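Local coordinates for DNA repair protein RAD7 (Saccharomyces cerevisiae, PDB 5ZB2), which takes part, within the global genome repair complex, in nucleotide excision repair that removes damage from nontranscribed DNA, at residues A62-D65 with H66-Q69; S88-G91 with Y92-L95; T250-M253 with I254-L258; Q278-T281 with D282-S285. All coordinates share one frame; numbering follows the deposited sequence.

How the contacts relate
The four contacts lie in the C-terminal, leucine-rich repeat part of Rad7. They come in order along the chain and fall into two pairs. Contact 1, in the loop between helix 50-59 and strand 78-81, and contact 2, starting helix 89-98, have centres about 10 Å apart and meet through Asp-65 and Ser-88. Both touch the glycol chain and the second subunit. Contacts 3 and 4 have centres about 9 Å apart. There Asp-251 of helix 251-261 bonds to Thr-280 and Ser-283 at the start of helix 281-290. The pairs lie on opposite sides of the chain's centre, with centres 45 to 48 Å apart. Within each pair, an acidic side chain links consecutive layers of the solenoid.

Contact 1 (A62-D65 with H66-Q69); sequences ALND and HTLQ. With 9FO (3,6,9,12,15,18,21,24,27,30,33,36,39,42,45,48,51,54,57-nonadecaoxanonapentacontane-1,59-diol), chain K.
An Asx turn at Asn-64, closed by a weak bond from His-66 N, opens a short helix-like turn in the leucine-rich repeat fold. Asn-64 OD1 is 2.9 Å from Thr-67 N and accepts a fairly straight bond, with the donor tilted out of the carbonyl plane. The amide is placed there because CG stands between the backbone N and the carbonyl carbon (chi1 58°). Thr-67 answers: its OG1 accepts from Asn-64 N at 3.1 Å. This reciprocal pair has the bonding pattern of a capping box. The same OG1 donates to Ala-62 O at 2.8 Å, in the carbonyl plane and on a lone pair. A valine in place of Thr-67 would probably leave Ala-62 O and Asn-64 N without their shared partner. Leu-68 N closes the turn on Asn-64 O at 2.8 Å. Gln-69 NE2 donates a nearly straight bond to His-66 O at 3.2 Å, with the oxygen in its amide plane. Asp-65 OD2 bonds to Ser-88 OG and also comes within 3.3 Å of glycol atom CBV. Ile-20 of the second subunit packs on His-66 and Thr-67. Leu-63 and Leu-68 pack on Phe-81 of strand 78-81, and Ala-62 on Leu-57 of helix 50-59.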
loop_
_atom_site.group_PDB
_atom_site.type_symbol
_atom_site.label_atom_id
_atom_site.label_comp_id
_atom_site.label_asym_id
_atom_site.label_seq_id
_atom_site.Cartn_x
_atom_site.Cartn_y
_atom_site.Cartn_z
ATOM N N ALA A 62 -0.633 -15.029 15.581
ATOM C CA ALA A 62 0.122 -13.815 15.859
ATOM C C ALA A 62 0.896 -13.314 14.647
ATOM O O ALA A 62 1.707 -12.393 14.782
ATOM C CB ALA A 62 1.081 -14.048 17.028
ATOM N N LEU A 63 0.679 -13.898 13.474
ATOM C CA LEU A 63 1.297 -13.409 12.249
ATOM C C LEU A 63 0.387 -12.354 11.629
ATOM O O LEU A 63 -0.770 -12.639 11.298
ATOM C CB LEU A 63 1.554 -14.555 11.276
ATOM C CG LEU A 63 2.462 -14.243 10.084
ATOM C CD1 LEU A 63 3.868 -13.853 10.530
ATOM C CD2 LEU A 63 2.522 -15.433 9.138
ATOM N N ASN A 64 0.904 -11.135 11.493
ATOM C CA ASN A 64 0.127 -10.021 10.968
ATOM C C ASN A 64 1.100 -8.993 10.401
ATOM O O ASN A 64 2.313 -9.216 10.360
ATOM C CB ASN A 64 -0.784 -9.436 12.055
ATOM C CG ASN A 64 -0.013 -8.954 13.273
ATOM O OD1 ASN A 64 1.047 -8.340 13.151
ATOM N ND2 ASN A 64 -0.544 -9.237 14.458
ATOM N N ASP A 65 0.557 -7.859 9.946
ATOM C CA ASP A 65 1.404 -6.846 9.317
ATOM C C ASP A 65 2.448 -6.308 10.287
ATOM O O ASP A 65 3.527 -5.873 9.863
ATOM C CB ASP A 65 0.556 -5.693 8.782
ATOM C CG ASP A 65 -0.234 -6.064 7.537
ATOM O OD1 ASP A 65 -0.058 -7.189 7.015
ATOM O OD2 ASP A 65 -1.026 -5.215 7.071
ATOM N N HIS A 66 2.141 -6.319 11.583
ATOM C CA HIS A 66 3.066 -5.810 12.590
ATOM C C HIS A 66 4.250 -6.757 12.762
ATOM O O HIS A 66 5.409 -6.368 12.574
ATOM C CB HIS A 66 2.308 -5.617 13.909
ATOM C CG HIS A 66 3.048 -4.820 14.939
ATOM N ND1 HIS A 66 3.463 -3.524 14.724
ATOM C CD2 HIS A 66 3.415 -5.128 16.207
ATOM C CE1 HIS A 66 4.071 -3.074 15.808
ATOM N NE2 HIS A 66 4.057 -4.028 16.722
ATOM N N THR A 67 3.974 -8.019 13.102
ATOM C CA THR A 67 5.037 -8.997 13.298
ATOM C C THR A 67 5.708 -9.397 11.993
ATOM O O THR A 67 6.837 -9.904 12.020
ATOM C CB THR A 67 4.482 -10.244 13.992
ATOM O OG1 THR A 67 3.382 -10.767 13.239
ATOM C CG2 THR A 67 4.013 -9.907 15.392
ATOM N N LEU A 68 5.041 -9.186 10.855
ATOM C CA LEU A 68 5.651 -9.475 9.561
ATOM C C LEU A 68 7.014 -8.813 9.416
ATOM O O LEU A 68 7.868 -9.305 8.672
ATOM C CB LEU A 68 4.723 -9.006 8.437
ATOM C CG LEU A 68 5.268 -9.094 7.008
ATOM C CD1 LEU A 68 5.526 -10.544 6.622
ATOM C CD2 LEU A 68 4.303 -8.434 6.035
ATOM N N GLN A 69 7.233 -7.698 10.113
ATOM C CA GLN A 69 8.472 -6.948 9.961
ATOM C C GLN A 69 9.681 -7.718 10.465
ATOM O O GLN A 69 10.811 -7.374 10.101
ATOM C CB GLN A 69 8.354 -5.608 10.689
ATOM C CG GLN A 69 7.311 -4.689 10.073
ATOM C CD GLN A 69 7.154 -3.395 10.835
ATOM O OE1 GLN A 69 7.613 -2.341 10.395
ATOM N NE2 GLN A 69 6.508 -3.469 11.987
HETATM O OAA 9FO K . 7.002 3.911 -8.695
HETATM C CAB 9FO K . 7.575 3.522 -7.478
HETATM C CAC 9FO K . 7.809 4.755 -6.606
HETATM O OAD 9FO K . 8.754 4.471 -5.614
HETATM C CAE 9FO K . 8.278 3.707 -4.546
HETATM C CAF 9FO K . 9.463 3.141 -3.764
HETATM O OAG 9FO K . 9.092 1.935 -3.161
HETATM C CAH 9FO K . 9.094 0.836 -4.027
HETATM C CAI 9FO K . 7.878 -0.026 -3.715
HETATM O OAJ 9FO K . 6.783 0.500 -4.405
HETATM C CAK 9FO K . 5.577 0.462 -3.699
HETATM C CAL 9FO K . 4.563 1.369 -4.389
HETATM O OAM 9FO K . 3.897 2.142 -3.432
HETATM C CAN 9FO K . 3.625 3.447 -3.848
HETATM C CAO 9FO K . 4.886 4.288 -3.713
HETATM O OAP 9FO K . 4.652 5.350 -2.832
HETATM C CAQ 9FO K . 5.807 6.049 -2.478
HETATM C CAR 9FO K . 6.557 5.260 -1.414
HETATM O OAS 9FO K . 7.508 6.071 -0.791
HETATM C CAT 9FO K . 8.675 5.393 -0.421
HETATM C CAU 9FO K . 8.388 4.330 0.641
HETATM O OAV 9FO K . 8.817 3.085 0.174
HETATM C CAW 9FO K . 8.462 2.011 0.996
HETATM C CAX 9FO K . 8.898 0.704 0.334
HETATM O OAY 9FO K . 7.808 0.087 -0.289
HETATM C CAZ 9FO K . 6.931 -0.578 0.577
HETATM C CBA 9FO K . 5.957 -1.422 -0.241
HETATM O OBB 9FO K . 4.635 -1.091 0.070
HETATM C CBC 9FO K . 4.037 -0.139 -0.765
HETATM C CBD 9FO K . 2.548 -0.079 -0.439
HETATM O OBE 9FO K . 2.360 0.738 0.677
HETATM C CBF 9FO K . 1.458 0.204 1.599
HETATM C CBG 9FO K . 1.246 1.200 2.733
HETATM O OBH 9FO K . 2.307 2.119 2.742
HETATM C CBI 9FO K . 2.576 2.692 3.993
HETATM C CBJ 9FO K . 4.020 3.188 4.036
HETATM O OBK 9FO K . 4.569 2.867 5.286
HETATM C CBL 9FO K . 5.877 2.363 5.256
HETATM C CBM 9FO K . 6.124 1.546 6.520
HETATM O OBN 9FO K . 7.324 0.838 6.394
HETATM C CBO 9FO K . 7.187 -0.463 5.898
HETATM C CBP 9FO K . 6.755 -1.418 7.012
HETATM O OBQ 9FO K . 6.050 -2.474 6.422
HETATM C CBR 9FO K . 5.103 -3.118 7.227
HETATM C CBS 9FO K . 4.059 -3.719 6.292
HETATM O OBT 9FO K . 2.784 -3.419 6.781
HETATM C CBU 9FO K . 1.805 -3.264 5.792
HETATM C CBV 9FO K . 0.655 -2.450 6.369
HETATM O OBW 9FO K . 0.944 -1.093 6.203
HETATM C CBX 9FO K . -0.022 -0.234 6.740
HETATM C CBY 9FO K . 0.557 1.173 6.869
HETATM O OBZ 9FO K . 1.843 1.118 7.419
HETATM C CCA 9FO K . 2.026 1.974 8.512
HETATM C CCB 9FO K . 3.519 2.116 8.802
HETATM O OCC 9FO K . 3.987 1.134 9.682
HETATM C CCD 9FO K . 3.914 -0.193 9.242
HETATM C CCE 9FO K . 2.617 -0.791 9.781
HETATM O OCF 9FO K . 2.855 -2.015 10.415
HETATM C CCG 9FO K . 1.708 -2.800 10.596
HETATM C CCH 9FO K . 0.564 -1.975 11.187
HETATM O OCI 9FO K . -0.350 -2.822 11.826
#

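Contact 2 (S88-G91 with Y92-L95); sequences SFDG and YKTL. With 9FO (3,6,9,12,15,18,21,24,27,30,33,36,39,42,45,48,51,54,57-nonadecaoxanonapentacontane-1,59-diol), chain K.
The carbonyls of Ser-88, Phe-89, Asp-90 and Gly-91 accept from the N-H groups of Tyr-92, Lys-93, Thr-94 and Leu-95, the regular alpha-helical bonds that begin helix 89-98. Ser-88 is the N-cap. Its OG accepts from Gly-91 N at 3.2 Å and weakly from Asp-90 N, and it also pairs with Asp-65. Asp-90 O takes a second bond from Thr-94 OG1 at 3.0 Å, which comes from above the carbonyl plane. Tyr-92 lays its ring beside the first turn, with CD2 3.1 Å from Ser-88 O. Lys-93 runs alongside both Phe-89 and Asp-90. Its chain bends at the third torsion (chi3 66°) and brings NZ 2.9 Å from Asp-90 OD1, nearly along the C-O axis, in a salt bridge. Asp-90 CG lies 3.7 Å above the plane of the Phe-89 ring, toward the rim. The same carboxylate touches the glycol, CG to CBF 3.4 Å. Lys-93 NZ also bridges to Glu-116 and to Asp-90 of the second subunit, whose own lysine returns the bond. A methionine in place of Lys-93 is likely to leave the two facing Asp-90 carboxylates without their balancing charge. The alternating charges probably help hold the two subunits together here.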
loop_
_atom_site.group_PDB
_atom_site.type_symbol
_atom_site.label_atom_id
_atom_site.label_comp_id
_atom_site.label_asym_id
_atom_site.label_seq_id
_atom_site.Cartn_x
_atom_site.Cartn_y
_atom_site.Cartn_z
ATOM N N SER A 88 -2.540 -8.306 5.514
ATOM C CA SER A 88 -3.331 -7.542 4.563
ATOM C C SER A 88 -2.691 -7.580 3.180
ATOM O O SER A 88 -1.575 -8.070 2.992
ATOM C CB SER A 88 -3.475 -6.091 5.019
ATOM O OG SER A 88 -2.270 -5.380 4.797
ATOM N N PHE A 89 -3.412 -7.036 2.196
ATOM C CA PHE A 89 -2.864 -6.969 0.845
ATOM C C PHE A 89 -1.600 -6.123 0.807
ATOM O O PHE A 89 -0.690 -6.404 0.018
ATOM C CB PHE A 89 -3.911 -6.427 -0.131
ATOM C CG PHE A 89 -4.163 -4.951 -0.009
ATOM C CD1 PHE A 89 -4.943 -4.448 1.017
ATOM C CD2 PHE A 89 -3.636 -4.067 -0.938
ATOM C CE1 PHE A 89 -5.182 -3.089 1.125
ATOM C CE2 PHE A 89 -3.871 -2.706 -0.834
ATOM C CZ PHE A 89 -4.644 -2.218 0.200
ATOM N N ASP A 90 -1.514 -5.096 1.660
ATOM C CA ASP A 90 -0.290 -4.306 1.744
ATOM C C ASP A 90 0.836 -5.108 2.383
ATOM O O ASP A 90 2.005 -4.956 2.008
ATOM C CB ASP A 90 -0.540 -3.014 2.528
ATOM C CG ASP A 90 -1.166 -1.921 1.678
ATOM O OD1 ASP A 90 -1.053 -1.984 0.435
ATOM O OD2 ASP A 90 -1.759 -0.984 2.256
ATOM N N GLY A 91 0.511 -5.960 3.356
ATOM C CA GLY A 91 1.523 -6.837 3.924
ATOM C C GLY A 91 2.194 -7.700 2.873
ATOM O O GLY A 91 3.420 -7.834 2.847
ATOM N N TYR A 92 1.395 -8.293 1.981
ATOM C CA TYR A 92 1.957 -9.123 0.922
ATOM C C TYR A 92 2.823 -8.299 -0.020
ATOM O O TYR A 92 3.878 -8.763 -0.475
ATOM C CB TYR A 92 0.834 -9.813 0.150
ATOM C CG TYR A 92 0.060 -10.829 0.959
ATOM C CD1 TYR A 92 0.650 -12.024 1.358
ATOM C CD2 TYR A 92 -1.263 -10.605 1.310
ATOM C CE1 TYR A 92 -0.052 -12.958 2.094
ATOM C CE2 TYR A 92 -1.975 -11.537 2.046
ATOM C CZ TYR A 92 -1.364 -12.710 2.432
ATOM O OH TYR A 92 -2.065 -13.637 3.162
ATOM N N LYS A 93 2.392 -7.074 -0.331
ATOM C CA LYS A 93 3.180 -6.210 -1.204
ATOM C C LYS A 93 4.514 -5.848 -0.561
ATOM O O LYS A 93 5.550 -5.834 -1.233
ATOM C CB LYS A 93 2.379 -4.951 -1.546
ATOM C CG LYS A 93 1.177 -5.211 -2.454
ATOM C CD LYS A 93 0.043 -4.204 -2.237
ATOM C CE LYS A 93 0.440 -2.789 -2.643
ATOM N NZ LYS A 93 -0.672 -1.814 -2.435
ATOM N N THR A 94 4.513 -5.560 0.743
ATOM C CA THR A 94 5.755 -5.177 1.409
ATOM C C THR A 94 6.721 -6.354 1.478
ATOM O O THR A 94 7.927 -6.193 1.247
ATOM C CB THR A 94 5.464 -4.637 2.814
ATOM O OG1 THR A 94 4.534 -3.549 2.735
ATOM C CG2 THR A 94 6.743 -4.150 3.484
ATOM N N LEU A 95 6.207 -7.546 1.788
ATOM C CA LEU A 95 7.040 -8.744 1.784
ATOM C C LEU A 95 7.757 -8.903 0.447
ATOM O O LEU A 95 8.973 -9.119 0.399
ATOM C CB LEU A 95 6.177 -9.971 2.086
ATOM C CG LEU A 95 6.876 -11.333 2.025
ATOM C CD1 LEU A 95 7.889 -11.461 3.154
ATOM C CD2 LEU A 95 5.856 -12.460 2.070
HETATM O OAA 9FO K . 7.002 3.911 -8.695
HETATM C CAB 9FO K . 7.575 3.522 -7.478
HETATM C CAC 9FO K . 7.809 4.755 -6.606
HETATM O OAD 9FO K . 8.754 4.471 -5.614
HETATM C CAE 9FO K . 8.278 3.707 -4.546
HETATM C CAF 9FO K . 9.463 3.141 -3.764
HETATM O OAG 9FO K . 9.092 1.935 -3.161
HETATM C CAH 9FO K . 9.094 0.836 -4.027
HETATM C CAI 9FO K . 7.878 -0.026 -3.715
HETATM O OAJ 9FO K . 6.783 0.500 -4.405
HETATM C CAK 9FO K . 5.577 0.462 -3.699
HETATM C CAL 9FO K . 4.563 1.369 -4.389
HETATM O OAM 9FO K . 3.897 2.142 -3.432
HETATM C CAN 9FO K . 3.625 3.447 -3.848
HETATM C CAO 9FO K . 4.886 4.288 -3.713
HETATM O OAP 9FO K . 4.652 5.350 -2.832
HETATM C CAQ 9FO K . 5.807 6.049 -2.478
HETATM C CAR 9FO K . 6.557 5.260 -1.414
HETATM O OAS 9FO K . 7.508 6.071 -0.791
HETATM C CAT 9FO K . 8.675 5.393 -0.421
HETATM C CAU 9FO K . 8.388 4.330 0.641
HETATM O OAV 9FO K . 8.817 3.085 0.174
HETATM C CAW 9FO K . 8.462 2.011 0.996
HETATM C CAX 9FO K . 8.898 0.704 0.334
HETATM O OAY 9FO K . 7.808 0.087 -0.289
HETATM C CAZ 9FO K . 6.931 -0.578 0.577
HETATM C CBA 9FO K . 5.957 -1.422 -0.241
HETATM O OBB 9FO K . 4.635 -1.091 0.070
HETATM C CBC 9FO K . 4.037 -0.139 -0.765
HETATM C CBD 9FO K . 2.548 -0.079 -0.439
HETATM O OBE 9FO K . 2.360 0.738 0.677
HETATM C CBF 9FO K . 1.458 0.204 1.599
HETATM C CBG 9FO K . 1.246 1.200 2.733
HETATM O OBH 9FO K . 2.307 2.119 2.742
HETATM C CBI 9FO K . 2.576 2.692 3.993
HETATM C CBJ 9FO K . 4.020 3.188 4.036
HETATM O OBK 9FO K . 4.569 2.867 5.286
HETATM C CBL 9FO K . 5.877 2.363 5.256
HETATM C CBM 9FO K . 6.124 1.546 6.520
HETATM O OBN 9FO K . 7.324 0.838 6.394
HETATM C CBO 9FO K . 7.187 -0.463 5.898
HETATM C CBP 9FO K . 6.755 -1.418 7.012
HETATM O OBQ 9FO K . 6.050 -2.474 6.422
HETATM C CBR 9FO K . 5.103 -3.118 7.227
HETATM C CBS 9FO K . 4.059 -3.719 6.292
HETATM O OBT 9FO K . 2.784 -3.419 6.781
HETATM C CBU 9FO K . 1.805 -3.264 5.792
HETATM C CBV 9FO K . 0.655 -2.450 6.369
HETATM O OBW 9FO K . 0.944 -1.093 6.203
HETATM C CBX 9FO K . -0.022 -0.234 6.740
HETATM C CBY 9FO K . 0.557 1.173 6.869
HETATM O OBZ 9FO K . 1.843 1.118 7.419
HETATM C CCA 9FO K . 2.026 1.974 8.512
HETATM C CCB 9FO K . 3.519 2.116 8.802
HETATM O OCC 9FO K . 3.987 1.134 9.682
HETATM C CCD 9FO K . 3.914 -0.193 9.242
HETATM C CCE 9FO K . 2.617 -0.791 9.781
HETATM O OCF 9FO K . 2.855 -2.015 10.415
HETATM C CCG 9FO K . 1.708 -2.800 10.596
HETATM C CCH 9FO K . 0.564 -1.975 11.187
HETATM O OCI 9FO K . -0.350 -2.822 11.826
#

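Contact 3 (T250-M253 with I254-L258); sequences TDSM and IINGL
The amide of Asn-256 is the flat group that meets the other segment, and no aromatic ring takes part. Residues 250-258 form the start of helix 251-261, one of the helices on the outer side of the leucine-rich repeat solenoid. Asn-256 OD1 comes 3.2 Å from Ser-252 OG, one turn back on the same helix. A hydrogen bond is possible there but not settled, because the serine proton has another acceptor within reach. The other flat group is the carboxylate of Asp-251. It turns to the next layer and bonds through its two oxygens to Thr-280 and Ser-283. Thr-250 is the N-cap. Its OG1 accepts from Ser-252 N at 3.2 Å and is also held by Asp-224. Asn-256 N then bonds to Ser-252 O in the usual alpha-helical way. The next turn is wider: Leu-258 N reaches five residues back to Met-253 O at 3.0 Å, a pi-type bond. Gly-257 N adds a weak bond to the same oxygen. Met-253 fills the apolar side. Its CG is anti to the backbone N (chi1 -175°). The bend at chi2 carries SD forward along the helix, 3.9 Å from Leu-258 CG. The bend at chi3 turns CE back, 3.7 Å from Ile-254 CD1. Helix 224-234 covers Met-253 through Ile-227, and helix 281-290 covers Ile-254 through Leu-284. Asp-251 O receives Ile-255 N at 2.7 Å, nearly head-on, while CG1 of the same isoleucine touches this oxygen at 3.3 Å.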
loop_
_atom_site.group_PDB
_atom_site.type_symbol
_atom_site.label_atom_id
_atom_site.label_comp_id
_atom_site.label_asym_id
_atom_site.label_seq_id
_atom_site.Cartn_x
_atom_site.Cartn_y
_atom_site.Cartn_z
ATOM N N THR A 250 -9.732 -47.446 -8.386
ATOM C CA THR A 250 -9.865 -48.863 -8.071
ATOM C C THR A 250 -8.515 -49.556 -8.213
ATOM O O THR A 250 -7.497 -48.935 -8.534
ATOM C CB THR A 250 -10.893 -49.542 -8.985
ATOM O OG1 THR A 250 -10.347 -49.658 -10.303
ATOM C CG2 THR A 250 -12.186 -48.738 -9.042
ATOM N N ASP A 251 -8.519 -50.873 -7.989
ATOM C CA ASP A 251 -7.296 -51.656 -8.143
ATOM C C ASP A 251 -6.684 -51.477 -9.527
ATOM O O ASP A 251 -5.472 -51.662 -9.697
ATOM C CB ASP A 251 -7.585 -53.137 -7.884
ATOM C CG ASP A 251 -7.736 -53.457 -6.406
ATOM O OD1 ASP A 251 -7.460 -52.570 -5.562
ATOM O OD2 ASP A 251 -8.116 -54.608 -6.089
ATOM N N SER A 252 -7.499 -51.121 -10.522
ATOM C CA SER A 252 -6.978 -50.902 -11.868
ATOM C C SER A 252 -5.847 -49.883 -11.853
ATOM O O SER A 252 -4.809 -50.073 -12.499
ATOM C CB SER A 252 -8.104 -50.444 -12.794
ATOM O OG SER A 252 -7.588 -50.081 -14.059
ATOM N N MET A 253 -6.033 -48.785 -11.117
ATOM C CA MET A 253 -4.962 -47.803 -10.972
ATOM C C MET A 253 -3.727 -48.438 -10.349
ATOM O O MET A 253 -2.593 -48.093 -10.706
ATOM C CB MET A 253 -5.444 -46.624 -10.125
ATOM C CG MET A 253 -4.450 -45.484 -10.011
ATOM S SD MET A 253 -3.263 -45.663 -8.660
ATOM C CE MET A 253 -4.304 -45.310 -7.242
ATOM N N ILE A 254 -3.930 -49.379 -9.426
ATOM C CA ILE A 254 -2.807 -50.014 -8.742
ATOM C C ILE A 254 -2.104 -50.991 -9.675
ATOM O O ILE A 254 -0.871 -51.021 -9.756
ATOM C CB ILE A 254 -3.287 -50.724 -7.462
ATOM C CG1 ILE A 254 -4.033 -49.755 -6.533
ATOM C CG2 ILE A 254 -2.106 -51.385 -6.746
ATOM C CD1 ILE A 254 -3.184 -48.634 -5.975
ATOM N N ILE A 255 -2.878 -51.816 -10.380
ATOM C CA ILE A 255 -2.301 -52.871 -11.206
ATOM C C ILE A 255 -1.751 -52.298 -12.505
ATOM O O ILE A 255 -0.623 -52.604 -12.906
ATOM C CB ILE A 255 -3.354 -53.964 -11.472
ATOM C CG1 ILE A 255 -3.886 -54.535 -10.151
ATOM C CG2 ILE A 255 -2.775 -55.077 -12.347
ATOM C CD1 ILE A 255 -2.821 -55.114 -9.240
ATOM N N ASN A 256 -2.535 -51.463 -13.183
ATOM C CA ASN A 256 -2.173 -50.965 -14.502
ATOM C C ASN A 256 -1.430 -49.637 -14.468
ATOM O O ASN A 256 -0.905 -49.218 -15.507
ATOM C CB ASN A 256 -3.431 -50.821 -15.362
ATOM C CG ASN A 256 -4.230 -52.109 -15.435
ATOM O OD1 ASN A 256 -5.404 -52.154 -15.062
ATOM N ND2 ASN A 256 -3.594 -53.168 -15.916
ATOM N N GLY A 257 -1.369 -48.971 -13.315
ATOM C CA GLY A 257 -0.691 -47.691 -13.203
ATOM C C GLY A 257 0.560 -47.729 -12.348
ATOM O O GLY A 257 1.677 -47.628 -12.866
ATOM N N LEU A 258 0.388 -47.877 -11.033
ATOM C CA LEU A 258 1.533 -47.863 -10.126
ATOM C C LEU A 258 2.510 -48.989 -10.440
ATOM O O LEU A 258 3.714 -48.757 -10.590
ATOM C CB LEU A 258 1.063 -47.963 -8.675
ATOM C CG LEU A 258 0.405 -46.729 -8.059
ATOM C CD1 LEU A 258 -0.024 -47.045 -6.633
ATOM C CD2 LEU A 258 1.341 -45.530 -8.084
#

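Contact 4 (Q278-T281 with D282-S285); sequences QITT and DSLS
Ile-279 and Leu-284 cross at about a right angle, and one methyl branch makes the touch. Ile-279 CG2 is 3.8 Å from Leu-284 CG and reaches both of its methyl groups at slightly longer range. CG2 is trans to the backbone N, which directs this branch at the helix. The same methyl lies 3.7 Å from Ser-283 OG. Thr-280 meets the helix with its hydroxyl. OG1 sits between the backbone N and the carbonyl carbon (chi1 69°) and accepts from Ser-283 N at 3.2 Å, in a nearly straight bond (166°). This makes Thr-280 the N-cap of helix 281-290, in the leucine-rich repeat solenoid. Thr-280 OG1 and Ser-283 OG both bond to the carboxylate of Asp-251, on the preceding helix 251-261. Ile-254 of that helix packs on Ile-279 and Leu-284. One turn further on, Ser-285 folds back on Thr-281. Its N and its OG both bond to Thr-281 O, each at 3.0 Å, and they arrive from opposite faces of the carbonyl plane. The OG stands well above that plane, off the lone pair. On the other flank, Ala-311 of helix 309-320 packs on Thr-281 and Ser-285.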
loop_
_atom_site.group_PDB
_atom_site.type_symbol
_atom_site.label_atom_id
_atom_site.label_comp_id
_atom_site.label_asym_id
_atom_site.label_seq_id
_atom_site.Cartn_x
_atom_site.Cartn_y
_atom_site.Cartn_z
ATOM N N GLN A 278 -12.231 -48.522 -2.485
ATOM C CA GLN A 278 -12.292 -49.580 -3.490
ATOM C C GLN A 278 -10.959 -50.288 -3.700
ATOM O O GLN A 278 -10.938 -51.361 -4.308
ATOM C CB GLN A 278 -12.790 -49.017 -4.827
ATOM C CG GLN A 278 -14.260 -48.612 -4.804
ATOM C CD GLN A 278 -14.820 -48.342 -6.187
ATOM O OE1 GLN A 278 -15.264 -49.259 -6.879
ATOM N NE2 GLN A 278 -14.809 -47.079 -6.595
ATOM N N ILE A 279 -9.856 -49.728 -3.198
ATOM C CA ILE A 279 -8.556 -50.375 -3.307
ATOM C C ILE A 279 -8.474 -51.523 -2.309
ATOM O O ILE A 279 -8.775 -51.356 -1.118
ATOM C CB ILE A 279 -7.436 -49.348 -3.085
ATOM C CG1 ILE A 279 -7.495 -48.287 -4.192
ATOM C CG2 ILE A 279 -6.074 -50.039 -3.037
ATOM C CD1 ILE A 279 -6.402 -47.233 -4.126
ATOM N N THR A 280 -8.049 -52.691 -2.784
ATOM C CA THR A 280 -8.041 -53.904 -1.979
ATOM C C THR A 280 -6.665 -54.158 -1.371
ATOM O O THR A 280 -5.645 -53.626 -1.815
ATOM C CB THR A 280 -8.451 -55.120 -2.816
ATOM O OG1 THR A 280 -7.426 -55.403 -3.777
ATOM C CG2 THR A 280 -9.769 -54.863 -3.534
ATOM N N THR A 281 -6.659 -55.002 -0.339
ATOM C CA THR A 281 -5.407 -55.456 0.255
ATOM C C THR A 281 -4.543 -56.174 -0.774
ATOM O O THR A 281 -3.313 -56.045 -0.766
ATOM C CB THR A 281 -5.707 -56.384 1.431
ATOM O OG1 THR A 281 -6.605 -55.727 2.334
ATOM C CG2 THR A 281 -4.429 -56.773 2.163
ATOM N N ASP A 282 -5.175 -56.935 -1.667
ATOM C CA ASP A 282 -4.434 -57.746 -2.627
ATOM C C ASP A 282 -3.618 -56.878 -3.577
ATOM O O ASP A 282 -2.430 -57.138 -3.804
ATOM C CB ASP A 282 -5.411 -58.629 -3.403
ATOM C CG ASP A 282 -6.177 -59.580 -2.502
ATOM O OD1 ASP A 282 -5.567 -60.118 -1.555
ATOM O OD2 ASP A 282 -7.388 -59.783 -2.736
ATOM N N SER A 283 -4.238 -55.843 -4.149
ATOM C CA SER A 283 -3.535 -55.037 -5.143
ATOM C C SER A 283 -2.310 -54.358 -4.539
ATOM O O SER A 283 -1.241 -54.332 -5.161
ATOM C CB SER A 283 -4.480 -54.002 -5.753
ATOM O OG SER A 283 -4.822 -52.990 -4.821
ATOM N N LEU A 284 -2.436 -53.820 -3.323
ATOM C CA LEU A 284 -1.311 -53.115 -2.714
ATOM C C LEU A 284 -0.216 -54.084 -2.287
ATOM O O LEU A 284 0.975 -53.769 -2.404
ATOM C CB LEU A 284 -1.782 -52.280 -1.524
ATOM C CG LEU A 284 -2.607 -51.027 -1.858
ATOM C CD1 LEU A 284 -2.902 -50.244 -0.597
ATOM C CD2 LEU A 284 -1.915 -50.120 -2.874
ATOM N N SER A 285 -0.591 -55.266 -1.793
ATOM C CA SER A 285 0.413 -56.287 -1.513
ATOM C C SER A 285 1.165 -56.648 -2.785
ATOM O O SER A 285 2.399 -56.714 -2.798
ATOM C CB SER A 285 -0.241 -57.530 -0.910
ATOM O OG SER A 285 -0.777 -57.257 0.371
#